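Local structure of hydrogenase maturation factor (Thermoanaerobacter tengcongensis, 3VTH) at residues Ile694-Leu699 with Glu723-Ser728. The protein probably transfers the carbamoyl group of carbamoyl phosphate, in an ATP-dependent reaction, to the C-terminal cysteine of HypE during [NiFe]-hydrogenase maturation. Residues are numbered along the deposited sequence; the frame is centred on the assembly and turned at random.
Sequences INKVVL and EVYSNS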
ATOM      1  N   ILE A 694     -18.663  11.597 -23.207  1.00 39.27           N
ATOM      2  CA  ILE A 694     -18.027  11.314 -21.901  1.00 37.56           C
ATOM      3  C   ILE A 694     -16.766  12.153 -21.671  1.00 37.02           C
ATOM      4  O   ILE A 694     -15.863  12.176 -22.505  1.00 36.44           O
ATOM      5  CB  ILE A 694     -17.751   9.799 -21.701  1.00 36.23           C
ATOM      6  CG1 ILE A 694     -19.081   9.034 -21.713  1.00 36.67           C
ATOM      7  CG2 ILE A 694     -16.979   9.540 -20.390  1.00 33.86           C
ATOM      8  CD1 ILE A 694     -18.935   7.531 -21.769  1.00 36.66           C
ATOM      9  N   ASN A 695     -16.734  12.848 -20.536  1.00 37.04           N
ATOM     10  CA  ASN A 695     -15.668  13.804 -20.205  1.00 37.17           C
ATOM     11  C   ASN A 695     -14.813  13.414 -18.977  1.00 35.82           C
ATOM     12  O   ASN A 695     -13.870  14.134 -18.603  1.00 36.02           O
ATOM     13  CB  ASN A 695     -16.264  15.212 -20.023  1.00 38.43           C
ATOM     14  CG  ASN A 695     -15.205  16.305 -20.059  1.00 39.43           C
ATOM     15  OD1 ASN A 695     -14.455  16.443 -21.041  1.00 38.50           O
ATOM     16  ND2 ASN A 695     -15.133  17.086 -18.982  1.00 39.67           N
ATOM     17  N   LYS A 696     -15.150  12.281 -18.357  1.00 34.15           N
ATOM     18  CA  LYS A 696     -14.384  11.748 -17.234  1.00 32.43           C
ATOM     19  C   LYS A 696     -13.477  10.632 -17.726  1.00 31.00           C
ATOM     20  O   LYS A 696     -13.929   9.721 -18.447  1.00 30.01           O
ATOM     21  CB  LYS A 696     -15.298  11.210 -16.134  1.00 32.33           C
ATOM     22  CG  LYS A 696     -16.107  12.296 -15.377  1.00 33.93           C
ATOM     23  CD  LYS A 696     -16.775  11.692 -14.152  1.00 33.92           C
ATOM     24  CE  LYS A 696     -17.576  12.734 -13.344  1.00 37.10           C
ATOM     25  NZ  LYS A 696     -18.715  13.304 -14.098  1.00 39.26           N
ATOM     26  N   VAL A 697     -12.207  10.721 -17.335  1.00 29.33           N
ATOM     27  CA  VAL A 697     -11.193   9.756 -17.723  1.00 28.72           C
ATOM     28  C   VAL A 697     -10.531   9.207 -16.468  1.00 28.20           C
ATOM     29  O   VAL A 697     -10.087   9.983 -15.607  1.00 28.51           O
ATOM     30  CB  VAL A 697     -10.099  10.398 -18.584  1.00 29.07           C
ATOM     31  CG1 VAL A 697      -9.017   9.351 -18.948  1.00 28.07           C
ATOM     32  CG2 VAL A 697     -10.695  11.019 -19.847  1.00 30.99           C
ATOM     33  N   VAL A 698     -10.469   7.879 -16.376  1.00 27.27           N
ATOM     34  CA  VAL A 698      -9.819   7.187 -15.271  1.00 26.63           C
ATOM     35  C   VAL A 698      -8.555   6.484 -15.792  1.00 26.27           C
ATOM     36  O   VAL A 698      -8.606   5.753 -16.788  1.00 25.74           O
ATOM     37  CB  VAL A 698     -10.772   6.134 -14.633  1.00 26.56           C
ATOM     38  CG1 VAL A 698     -10.031   5.275 -13.614  1.00 26.06           C
ATOM     39  CG2 VAL A 698     -11.975   6.812 -13.985  1.00 28.86           C
ATOM     40  N   LEU A 699      -7.435   6.693 -15.101  1.00 25.57           N
ATOM     41  CA  LEU A 699      -6.184   6.040 -15.457  1.00 25.29           C
ATOM     42  C   LEU A 699      -5.829   5.056 -14.369  1.00 24.68           C
ATOM     43  O   LEU A 699      -5.722   5.436 -13.203  1.00 25.29           O
ATOM     44  CB  LEU A 699      -5.042   7.069 -15.608  1.00 24.64           C
ATOM     45  CG  LEU A 699      -5.341   8.351 -16.398  1.00 28.38           C
ATOM     46  CD1 LEU A 699      -4.186   9.373 -16.232  1.00 27.50           C
ATOM     47  CD2 LEU A 699      -5.576   8.051 -17.870  1.00 27.49           C
ATOM     48  N   GLU A 723     -12.112  15.816 -17.060  1.00 36.63           N
ATOM     49  CA  GLU A 723     -11.943  15.576 -15.628  1.00 36.45           C
ATOM     50  C   GLU A 723     -11.215  14.239 -15.474  1.00 34.61           C
ATOM     51  O   GLU A 723     -11.746  13.184 -15.845  1.00 33.20           O
ATOM     52  CB  GLU A 723     -13.290  15.497 -14.929  1.00 37.50           C
ATOM     53  CG  GLU A 723     -14.132  16.755 -15.039  1.00 43.22           C
ATOM     54  CD  GLU A 723     -15.617  16.443 -14.945  1.00 48.61           C
ATOM     55  OE1 GLU A 723     -16.056  16.099 -13.823  1.00 50.16           O
ATOM     56  OE2 GLU A 723     -16.325  16.516 -15.993  1.00 49.27           O
ATOM     57  N   VAL A 724      -9.998  14.286 -14.937  1.00 33.37           N
ATOM     58  CA  VAL A 724      -9.126  13.121 -14.938  1.00 31.95           C
ATOM     59  C   VAL A 724      -8.920  12.597 -13.530  1.00 31.34           C
ATOM     60  O   VAL A 724      -8.720  13.375 -12.592  1.00 31.31           O
ATOM     61  CB  VAL A 724      -7.757  13.430 -15.601  1.00 32.15           C
ATOM     62  CG1 VAL A 724      -6.950  12.138 -15.779  1.00 30.61           C
ATOM     63  CG2 VAL A 724      -7.966  14.131 -16.945  1.00 32.37           C
ATOM     64  N   TYR A 725      -8.987  11.275 -13.399  1.00 30.12           N
ATOM     65  CA  TYR A 725      -8.839  10.603 -12.124  1.00 29.80           C
ATOM     66  C   TYR A 725      -7.799   9.494 -12.206  1.00 28.62           C
ATOM     67  O   TYR A 725      -7.695   8.789 -13.216  1.00 26.85           O
ATOM     68  CB  TYR A 725     -10.171   9.994 -11.695  1.00 30.59           C
ATOM     69  CG  TYR A 725     -11.332  10.965 -11.655  1.00 33.45           C
ATOM     70  CD1 TYR A 725     -11.729  11.559 -10.457  1.00 35.61           C
ATOM     71  CD2 TYR A 725     -12.046  11.278 -12.819  1.00 35.99           C
ATOM     72  CE1 TYR A 725     -12.817  12.455 -10.415  1.00 36.86           C
ATOM     73  CE2 TYR A 725     -13.122  12.160 -12.795  1.00 37.02           C
ATOM     74  CZ  TYR A 725     -13.504  12.744 -11.590  1.00 38.93           C
ATOM     75  OH  TYR A 725     -14.572  13.617 -11.584  1.00 40.45           O
ATOM     76  N   SER A 726      -7.029   9.336 -11.131  1.00 27.95           N
ATOM     77  CA  SER A 726      -6.223   8.132 -10.976  1.00 27.99           C
ATOM     78  C   SER A 726      -6.168   7.721  -9.513  1.00 26.93           C
ATOM     79  O   SER A 726      -6.620   8.458  -8.641  1.00 27.73           O
ATOM     80  CB  SER A 726      -4.817   8.293 -11.556  1.00 28.26           C
ATOM     81  OG  SER A 726      -4.233   6.999 -11.735  1.00 29.68           O
ATOM     82  N   ASN A 727      -5.638   6.533  -9.271  1.00 25.93           N
ATOM     83  CA  ASN A 727      -5.537   5.960  -7.942  1.00 25.41           C
ATOM     84  C   ASN A 727      -4.667   6.788  -7.035  1.00 25.38           C
ATOM     85  O   ASN A 727      -3.705   7.428  -7.488  1.00 25.03           O
ATOM     86  CB  ASN A 727      -4.976   4.536  -8.003  1.00 25.62           C
ATOM     87  CG  ASN A 727      -5.977   3.542  -8.593  1.00 26.15           C
ATOM     88  OD1 ASN A 727      -6.937   3.129  -7.925  1.00 31.11           O
ATOM     89  ND2 ASN A 727      -5.770   3.180  -9.839  1.00 23.68           N
ATOM     90  N   SER A 728      -5.016   6.772  -5.747  1.00 24.89           N
ATOM     91  CA  SER A 728      -4.287   7.551  -4.752  1.00 25.34           C
ATOM     92  C   SER A 728      -4.196   6.825  -3.394  1.00 25.19           C
ATOM     93  O   SER A 728      -3.126   6.673  -2.834  1.00 25.32           O
ATOM     94  CB  SER A 728      -4.929   8.943  -4.607  1.00 25.22           C
ATOM     95  OG  SER A 728      -4.221   9.725  -3.655  1.00 26.77           O
TER
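The side chain of Lys696 crosses those of Glu723 and Tyr725 obliquely, on the face of the sheet that all three share. Its CB lies 4.1 Å from Tyr725 CE2, and CG approaches the same carbon while also nearing Glu723 OE1. CD comes up to the ring at a slant, near CE2 and the hydroxyl OH; CE sits 3.6 Å from Tyr725 OH, near Glu723 OE1. The chain then bends at chi4 (64°), and NZ makes a long salt bridge to Glu723 OE1 (3.9 Å), its stronger partner being the carboxylate of Glu499. An alanine at Lys696 would probably leave Glu499 and Glu723 without their shared positive charge and open a gap beside the hydroxyl end of Tyr725. The other carboxylate oxygen, Glu723 OE2, takes a hydrogen bond from Asn695 ND2 (3.3 Å) on its anti lone pair, nearly in the amide plane; the amide is also fixed by Arg689 at OD1 and by the carbonyl of Gly721 at ND2.

Between the backbones, Asn695 O, Val697 N, Val697 O and Leu699 N bond in turn to Glu723 N, Glu723 O, Tyr725 N and Tyr725 O, a parallel ladder. On the opposite face Leu699 CD1 packs on Val724 CG1 at 3.9 Å, and both lean on helix 707-719, Leu699 on Leu710 and Ile714, Val724 on Leu717. At the far end Ser726 OG, anti to its backbone N (chi1 -163°), donates to Leu699 O at 2.6 Å from above the carbonyl plane. Strand 501-507 pairs with the other edge of 696-699. The side chain of Asn727 lies about 10 Å from the bound iron and about 9 Å from the nucleotide analogue. The two strands and helix 707-719 form a parallel beta-alpha-beta unit of the Kae1-like domain, in the actin-type ATPase clan.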